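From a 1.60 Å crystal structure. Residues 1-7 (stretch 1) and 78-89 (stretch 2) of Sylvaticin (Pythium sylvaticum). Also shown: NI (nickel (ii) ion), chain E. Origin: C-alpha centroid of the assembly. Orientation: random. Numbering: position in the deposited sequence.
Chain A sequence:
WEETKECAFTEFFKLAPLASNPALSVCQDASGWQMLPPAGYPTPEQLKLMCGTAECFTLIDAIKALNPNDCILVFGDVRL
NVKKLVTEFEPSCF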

# COMPACT_ATOMS: atom_id res chain seq x y z
N TRP A 1 -13.32 -8.73 0.56
CA TRP A 1 -12.48 -7.96 1.52
C TRP A 1 -13.38 -7.13 2.40
O TRP A 1 -14.50 -6.79 2.00
CB TRP A 1 -11.51 -7.04 0.77
CG TRP A 1 -10.56 -7.80 -0.08
CD1 TRP A 1 -10.63 -7.97 -1.43
CD2 TRP A 1 -9.42 -8.54 0.37
NE1 TRP A 1 -9.59 -8.77 -1.86
CE2 TRP A 1 -8.83 -9.12 -0.78
CE3 TRP A 1 -8.84 -8.76 1.62
CZ2 TRP A 1 -7.68 -9.91 -0.70
CZ3 TRP A 1 -7.69 -9.55 1.70
CH2 TRP A 1 -7.13 -10.12 0.54
N GLU A 2 -12.88 -6.80 3.58
CA GLU A 2 -13.60 -5.94 4.50
C GLU A 2 -13.72 -4.53 3.96
O GLU A 2 -12.72 -3.89 3.63
CB GLU A 2 -12.92 -5.93 5.87
CG GLU A 2 -13.70 -5.17 6.91
CD GLU A 2 -15.11 -5.73 7.07
OE1 GLU A 2 -15.22 -6.96 7.33
OE2 GLU A 2 -16.09 -4.96 6.93
N GLU A 3 -14.96 -4.04 3.87
CA GLU A 3 -15.23 -2.71 3.33
C GLU A 3 -15.92 -1.77 4.33
O GLU A 3 -16.11 -0.59 4.03
CB GLU A 3 -16.04 -2.81 2.04
CG GLU A 3 -15.42 -3.65 0.92
CD GLU A 3 -14.17 -3.02 0.28
OE1 GLU A 3 -13.91 -1.81 0.48
OE2 GLU A 3 -13.44 -3.75 -0.44
N THR A 4 -16.27 -2.29 5.51
CA THR A 4 -17.00 -1.49 6.50
C THR A 4 -16.23 -1.35 7.80
O THR A 4 -16.06 -0.24 8.32
CB THR A 4 -18.40 -2.09 6.78
OG1 THR A 4 -19.15 -2.14 5.56
CG2 THR A 4 -19.15 -1.24 7.81
N LYS A 5 -15.78 -2.47 8.34
CA LYS A 5 -15.05 -2.48 9.60
C LYS A 5 -13.76 -1.69 9.47
O LYS A 5 -12.95 -1.95 8.58
CB LYS A 5 -14.78 -3.92 10.02
CG LYS A 5 -14.16 -4.11 11.39
CD LYS A 5 -14.31 -5.57 11.85
CE LYS A 5 -13.54 -6.54 10.95
NZ LYS A 5 -13.70 -7.96 11.38
N GLU A 6 -13.58 -0.73 10.37
CA GLU A 6 -12.40 0.14 10.36
C GLU A 6 -11.29 -0.39 11.25
O GLU A 6 -11.55 -0.98 12.31
CB GLU A 6 -12.79 1.58 10.71
CG GLU A 6 -13.62 2.23 9.60
CD GLU A 6 -14.32 3.52 9.98
OE1 GLU A 6 -13.99 4.12 11.02
OE2 GLU A 6 -15.21 3.93 9.21
N CYS A 7 -10.04 -0.20 10.81
CA CYS A 7 -8.87 -0.59 11.58
C CYS A 7 -8.74 0.33 12.78
O CYS A 7 -9.04 1.52 12.69
CB CYS A 7 -7.59 -0.44 10.75
SG CYS A 7 -7.59 -1.23 9.13
NI NI E . -15.13 -7.70 0.28
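Stretch 2, residues 78-89: VRLNVKKLVTEF

Two salt bridges tie stretch 2 to stretch 1. Lys84 NZ donates to Glu3 OE2 at 2.9 Å, from a fully extended lysine side chain. Arg79 NH1 donates to Glu6 OE2 at 3.2 Å, and this carboxylate meets the guanidinium at its edge. Water 2 reinforces the second bridge: it donates to Glu6 OE2 (2.8 Å from its O) and to Thr4 O (2.7 Å), and accepts from Arg79 NH2 (2.9 Å).

Asn81 serves both stretches. Its ND2 donates to Glu2 O at 3.0 Å, while its OD1 accepts from Lys84 N at 2.9 Å and caps the helix. At the edge of the Trp1 ring, Trp1 NE1 donates to Glu88 OE2 at 3.1 Å. The helix begins at Val82 and continues beyond the stretch; a strand precedes it, through Arg79. Stretch 1 has no regular helix or strand. The two stretches run in roughly opposite senses: Trp1 lies by the helix, Glu2 by Asn81, and Glu6 reaches Arg79 in the strand.

Trp1 provides most of the packing. Its CB points toward stretch 2, and Lys84 CG lies over the ring face, 3.7 Å from the centroid of the five-membered ring, in a CH-pi contact. Trp1 CZ3 is 3.8 Å from Lys83 CG. Trp1 N and O also bind the nickel ion, at 2.1 and 2.0 Å from NI.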

# COMPACT_ATOMS: atom_id res chain seq x y z
N VAL A 78 -9.15 9.68 3.14
CA VAL A 78 -8.57 8.51 2.49
C VAL A 78 -9.00 7.25 3.24
O VAL A 78 -8.86 7.17 4.46
CB VAL A 78 -7.03 8.60 2.40
CG1 VAL A 78 -6.44 7.29 1.85
CG2 VAL A 78 -6.62 9.79 1.55
N ARG A 79 -9.54 6.30 2.49
CA ARG A 79 -9.96 5.02 3.05
C ARG A 79 -9.45 3.91 2.15
O ARG A 79 -9.72 3.90 0.95
CB ARG A 79 -11.49 4.95 3.14
CG ARG A 79 -12.12 5.96 4.08
CD ARG A 79 -13.62 6.05 3.85
NE ARG A 79 -14.25 4.73 3.85
CZ ARG A 79 -14.68 4.09 4.93
NH1 ARG A 79 -14.55 4.64 6.13
NH2 ARG A 79 -15.24 2.89 4.81
N LEU A 80 -8.69 2.99 2.73
CA LEU A 80 -8.25 1.83 1.97
C LEU A 80 -8.06 0.64 2.88
O LEU A 80 -7.81 0.77 4.07
CB LEU A 80 -6.94 2.12 1.21
CG LEU A 80 -5.64 2.01 2.01
CD1 LEU A 80 -4.43 2.00 1.09
CD2 LEU A 80 -5.53 3.13 3.05
N ASN A 81 -8.21 -0.53 2.28
CA ASN A 81 -7.90 -1.79 2.92
C ASN A 81 -6.51 -2.21 2.44
O ASN A 81 -6.34 -2.62 1.29
CB ASN A 81 -8.96 -2.81 2.53
CG ASN A 81 -8.77 -4.15 3.20
OD1 ASN A 81 -7.65 -4.64 3.34
ND2 ASN A 81 -9.89 -4.77 3.59
N VAL A 82 -5.52 -2.09 3.32
CA VAL A 82 -4.12 -2.36 2.97
C VAL A 82 -3.90 -3.83 2.59
O VAL A 82 -3.11 -4.12 1.70
CB VAL A 82 -3.14 -1.94 4.11
CG1 VAL A 82 -1.71 -2.33 3.74
CG2 VAL A 82 -3.23 -0.45 4.36
N LYS A 83 -4.58 -4.75 3.27
CA LYS A 83 -4.44 -6.17 2.93
C LYS A 83 -4.97 -6.45 1.52
O LYS A 83 -4.36 -7.19 0.75
CB LYS A 83 -5.13 -7.05 3.98
CG LYS A 83 -4.73 -8.52 3.88
CD LYS A 83 -5.39 -9.35 4.96
CE LYS A 83 -5.02 -10.81 4.78
NZ LYS A 83 -5.76 -11.67 5.77
N LYS A 84 -6.11 -5.85 1.19
CA LYS A 84 -6.65 -5.94 -0.17
C LYS A 84 -5.63 -5.42 -1.18
O LYS A 84 -5.31 -6.09 -2.16
CB LYS A 84 -7.94 -5.14 -0.27
CG LYS A 84 -8.55 -5.10 -1.67
CD LYS A 84 -9.85 -4.31 -1.60
CE LYS A 84 -10.58 -4.32 -2.91
NZ LYS A 84 -11.80 -3.49 -2.76
N LEU A 85 -5.11 -4.22 -0.91
CA LEU A 85 -4.15 -3.58 -1.80
C LEU A 85 -3.00 -4.52 -2.13
O LEU A 85 -2.69 -4.76 -3.30
CB LEU A 85 -3.61 -2.29 -1.15
CG LEU A 85 -2.34 -1.69 -1.75
CD1 LEU A 85 -2.66 -1.05 -3.07
CD2 LEU A 85 -1.69 -0.69 -0.78
N VAL A 86 -2.38 -5.06 -1.09
CA VAL A 86 -1.14 -5.81 -1.30
C VAL A 86 -1.39 -7.20 -1.87
O VAL A 86 -0.56 -7.73 -2.59
CB VAL A 86 -0.22 -5.86 -0.04
CG1 VAL A 86 0.16 -4.45 0.37
CG2 VAL A 86 -0.87 -6.62 1.11
N THR A 87 -2.55 -7.79 -1.54
CA THR A 87 -2.87 -9.13 -2.01
C THR A 87 -3.24 -9.09 -3.49
O THR A 87 -2.84 -9.97 -4.26
CB THR A 87 -4.00 -9.75 -1.19
OG1 THR A 87 -3.63 -9.77 0.20
CG2 THR A 87 -4.28 -11.18 -1.63
N GLU A 88 -3.96 -8.05 -3.89
CA GLU A 88 -4.42 -7.93 -5.27
C GLU A 88 -3.41 -7.30 -6.22
O GLU A 88 -3.60 -7.33 -7.44
CB GLU A 88 -5.75 -7.17 -5.32
CG GLU A 88 -6.90 -7.95 -4.70
CD GLU A 88 -8.26 -7.34 -4.95
OE1 GLU A 88 -8.34 -6.13 -5.23
OE2 GLU A 88 -9.25 -8.10 -4.86
N PHE A 89 -2.33 -6.73 -5.68
CA PHE A 89 -1.37 -5.98 -6.49
C PHE A 89 -0.79 -6.79 -7.66
O PHE A 89 -0.92 -6.39 -8.82
CB PHE A 89 -0.25 -5.36 -5.65
CG PHE A 89 0.82 -4.70 -6.47
CD1 PHE A 89 0.58 -3.47 -7.08
CD2 PHE A 89 2.04 -5.33 -6.68
CE1 PHE A 89 1.56 -2.87 -7.87
CE2 PHE A 89 3.02 -4.73 -7.47
CZ PHE A 89 2.77 -3.50 -8.06
O HOH W 1 -14.85 0.98 2.14
O HOH W 2 -16.48 2.25 7.40